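Local coordinates for protein lytic chitin monooxygenase (Enterococcus faecalis, PDB 4A02) that cleaves crystalline alpha- and beta-chitin oxidatively by a copper-dependent mechanism, releasing oxidized chitooligosaccharides and working in synergy with a chitinase, at residues Leu58-Thr62 and Ala63-His67. Sequence-based numbering, arbitrary orientation.
Sequences LDEQT and ATRWH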
ATOM      1  N   LEU A  58      11.686  -2.351  -3.266  1.00  5.86           N
ATOM      2  CA  LEU A  58      10.233  -2.438  -3.390  1.00  6.10           C
ATOM      3  C   LEU A  58       9.727  -1.954  -4.736  1.00  6.21           C
ATOM      4  O   LEU A  58       8.626  -2.327  -5.141  1.00  6.68           O
ATOM      5  CB  LEU A  58       9.545  -1.616  -2.300  1.00  6.30           C
ATOM      6  CG  LEU A  58       9.542  -2.256  -0.906  1.00  6.11           C
ATOM      7  CD1 LEU A  58       9.092  -1.206   0.107  1.00  7.36           C
ATOM      8  CD2 LEU A  58       8.608  -3.459  -0.850  1.00  6.63           C
ATOM      9  N   ASP A  59      10.467  -1.055  -5.410  1.00  6.26           N
ATOM     10  CA  ASP A  59      10.031  -0.531  -6.673  1.00  6.53           C
ATOM     11  C   ASP A  59      10.278  -1.487  -7.815  1.00  6.33           C
ATOM     12  O   ASP A  59       9.820  -1.211  -8.943  1.00  7.75           O
ATOM     13  CB  ASP A  59      10.726   0.800  -6.951  1.00  7.04           C
ATOM     14  CG  ASP A  59      10.368   1.868  -5.948  1.00  6.80           C
ATOM     15  OD1 ASP A  59       9.189   1.969  -5.573  1.00  7.08           O
ATOM     16  OD2 ASP A  59      11.304   2.635  -5.556  1.00  7.62           O
ATOM     17  N   GLU A  60      10.961  -2.589  -7.585  1.00  6.28           N
ATOM     18  CA  GLU A  60      11.121  -3.575  -8.642  1.00  5.91           C
ATOM     19  C   GLU A  60       9.730  -4.086  -9.023  1.00  5.74           C
ATOM     20  O   GLU A  60       8.807  -4.111  -8.225  1.00  6.11           O
ATOM     21  CB  GLU A  60      12.061  -4.688  -8.152  1.00  6.35           C
ATOM     22  CG  GLU A  60      13.462  -4.113  -7.968  1.00  6.83           C
ATOM     23  CD  GLU A  60      14.498  -5.044  -7.402  1.00  7.13           C
ATOM     24  OE1 GLU A  60      14.285  -6.276  -7.433  1.00  8.48           O
ATOM     25  OE2 GLU A  60      15.554  -4.513  -6.963  1.00  7.67           O
ATOM     26  N   GLN A  61       9.588  -4.472 -10.294  1.00  6.61           N
ATOM     27  CA  GLN A  61       8.258  -4.818 -10.796  1.00  6.31           C
ATOM     28  C   GLN A  61       8.389  -5.806 -11.951  1.00  6.65           C
ATOM     29  O   GLN A  61       8.835  -5.455 -13.046  1.00  7.38           O
ATOM     30  CB  GLN A  61       7.512  -3.552 -11.232  1.00  6.61           C
ATOM     31  CG  GLN A  61       6.047  -3.772 -11.543  1.00  6.91           C
ATOM     32  CD  GLN A  61       5.287  -4.426 -10.417  1.00  6.40           C
ATOM     33  OE1 GLN A  61       5.151  -3.836  -9.338  1.00  7.05           O
ATOM     34  NE2 GLN A  61       4.762  -5.628 -10.633  1.00  6.66           N
ATOM     35  N   THR A  62       8.026  -7.050 -11.666  1.00  6.62           N
ATOM     36  CA  THR A  62       7.868  -8.089 -12.670  1.00  7.25           C
ATOM     37  C   THR A  62       6.595  -8.836 -12.327  1.00  7.30           C
ATOM     38  O   THR A  62       6.077  -8.743 -11.215  1.00  7.41           O
ATOM     39  CB  THR A  62       9.047  -9.090 -12.768  1.00  8.01           C
ATOM     40  OG1 THR A  62       8.891  -9.999 -11.692  1.00  8.45           O
ATOM     41  CG2 THR A  62      10.392  -8.415 -12.677  1.00  9.69           C
ATOM     42  N   ALA A  63       6.128  -9.656 -13.273  1.00  7.91           N
ATOM     43  CA  ALA A  63       4.924 -10.432 -13.013  1.00  8.41           C
ATOM     44  C   ALA A  63       5.093 -11.467 -11.932  1.00  7.82           C
ATOM     45  O   ALA A  63       4.075 -11.918 -11.362  1.00  9.19           O
ATOM     46  CB  ALA A  63       4.510 -11.145 -14.326  1.00 10.95           C
ATOM     47  N   THR A  64       6.278 -11.887 -11.612  1.00  7.97           N
ATOM     48  CA  THR A  64       6.549 -12.932 -10.644  1.00  8.45           C
ATOM     49  C   THR A  64       7.300 -12.440  -9.397  1.00  7.65           C
ATOM     50  O   THR A  64       7.570 -13.254  -8.506  1.00 10.26           O
ATOM     51  CB  THR A  64       7.299 -14.100 -11.264  1.00 10.93           C
ATOM     52  OG1 THR A  64       8.524 -13.662 -11.781  1.00 13.10           O
ATOM     53  CG2 THR A  64       6.440 -14.702 -12.389  1.00 14.46           C
ATOM     54  N   ARG A  65       7.618 -11.163  -9.287  1.00  6.80           N
ATOM     55  CA  ARG A  65       8.470 -10.685  -8.227  1.00  6.77           C
ATOM     56  C   ARG A  65       7.847 -10.812  -6.836  1.00  6.40           C
ATOM     57  O   ARG A  65       8.565 -11.013  -5.864  1.00  8.45           O
ATOM     58  CB  ARG A  65       8.832  -9.220  -8.496  1.00  7.27           C
ATOM     59  CG  ARG A  65       9.839  -8.571  -7.585  1.00  7.80           C
ATOM     60  CD  ARG A  65      11.254  -9.149  -7.736  1.00  7.62           C
ATOM     61  NE  ARG A  65      12.204  -8.360  -6.940  1.00  8.24           N
ATOM     62  CZ  ARG A  65      12.281  -8.429  -5.612  1.00  9.01           C
ATOM     63  NH1 ARG A  65      11.666  -9.381  -4.958  1.00 11.93           N
ATOM     64  NH2 ARG A  65      13.015  -7.581  -5.007  1.00 10.41           N
ATOM     65  N   TRP A  66       6.535 -10.587  -6.739  1.00  5.84           N
ATOM     66  CA  TRP A  66       5.876 -10.361  -5.474  1.00  5.55           C
ATOM     67  C   TRP A  66       4.762 -11.357  -5.238  1.00  5.58           C
ATOM     68  O   TRP A  66       4.064 -11.799  -6.158  1.00  6.48           O
ATOM     69  CB  TRP A  66       5.285  -8.934  -5.437  1.00  5.52           C
ATOM     70  CG  TRP A  66       6.251  -7.870  -5.745  1.00  5.50           C
ATOM     71  CD1 TRP A  66       6.238  -6.994  -6.781  1.00  5.88           C
ATOM     72  CD2 TRP A  66       7.457  -7.535  -4.992  1.00  5.45           C
ATOM     73  NE1 TRP A  66       7.308  -6.135  -6.745  1.00  6.02           N
ATOM     74  CE2 TRP A  66       8.074  -6.457  -5.643  1.00  5.61           C
ATOM     75  CE3 TRP A  66       8.062  -8.075  -3.840  1.00  5.91           C
ATOM     76  CZ2 TRP A  66       9.260  -5.879  -5.182  1.00  6.23           C
ATOM     77  CZ3 TRP A  66       9.219  -7.502  -3.396  1.00  6.51           C
ATOM     78  CH2 TRP A  66       9.809  -6.434  -4.053  1.00  6.45           C
ATOM     79  N   HIS A  67       4.532 -11.689  -3.949  1.00  5.90           N
ATOM     80  CA  HIS A  67       3.421 -12.547  -3.568  1.00  5.71           C
ATOM     81  C   HIS A  67       2.100 -11.761  -3.652  1.00  5.76           C
ATOM     82  O   HIS A  67       2.012 -10.624  -3.207  1.00  7.19           O
ATOM     83  CB  HIS A  67       3.627 -13.060  -2.135  1.00  6.74           C
ATOM     84  CG  HIS A  67       4.659 -14.112  -2.066  1.00  7.80           C
ATOM     85  ND1 HIS A  67       6.013 -13.803  -2.123  1.00  8.65           N
ATOM     86  CD2 HIS A  67       4.593 -15.438  -1.978  1.00 11.88           C
ATOM     87  CE1 HIS A  67       6.705 -14.922  -2.052  1.00 10.47           C
ATOM     88  NE2 HIS A  67       5.881 -15.939  -1.986  1.00 12.71           N
TER
HETATM   89  O   HOH W   1       4.740  -9.639  -8.930  1.00  7.30           O
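Arg-65 sends CG away from its own amide nitrogen (chi1 -173°), and a bend at chi2 brings the NE/NH2 edge of its guanidinium up to the carboxylate of Glu-60, whose CG lies anti to its carbonyl carbon (chi1 -67°) and whose chain then runs extended. A type I beta turn, Thr-62 to Arg-65, reverses the chain between them, in the long loop joining strands 36-38 and 69-71 of the beta-sandwich of this AA10 lytic polysaccharide monooxygenase, away from the copper histidines. Arg-65 grips side-on, NE and NH2 each 3.0 Å from the single oxygen OE1 of Glu-60. OE1 lies in the guanidinium plane, but the carboxylate is tilted 63° from it, and both nitrogens reach OE1 from the same face of the carboxylate. NH2 also donates to the carbonyl of Asn-24 and NH1 to that of Thr-23, which ties the salt bridge to a second loop.

At the turn, Thr-62 O receives a weak bond from Arg-65 N at 3.5 Å. Thr-62 OG1 accepts from Thr-64 N at 3.2 Å, an ST turn laid over the beta turn. Farther round, the indole closes a wider loop: Trp-66 NE1 donates to Glu-60 O at 2.9 Å, with the oxygen in the ring plane but the N-H arriving from above the carbonyl plane. Arg-10 makes a cation-pi contact with this indole and also bonds to Leu-58 O. Arg-65 CG sits over the centre of the same ring, 3.4 Å above its plane. One water bridges the backbone, donating to Thr-62 O at 2.8 Å and accepting from Trp-66 N at 3.0 Å.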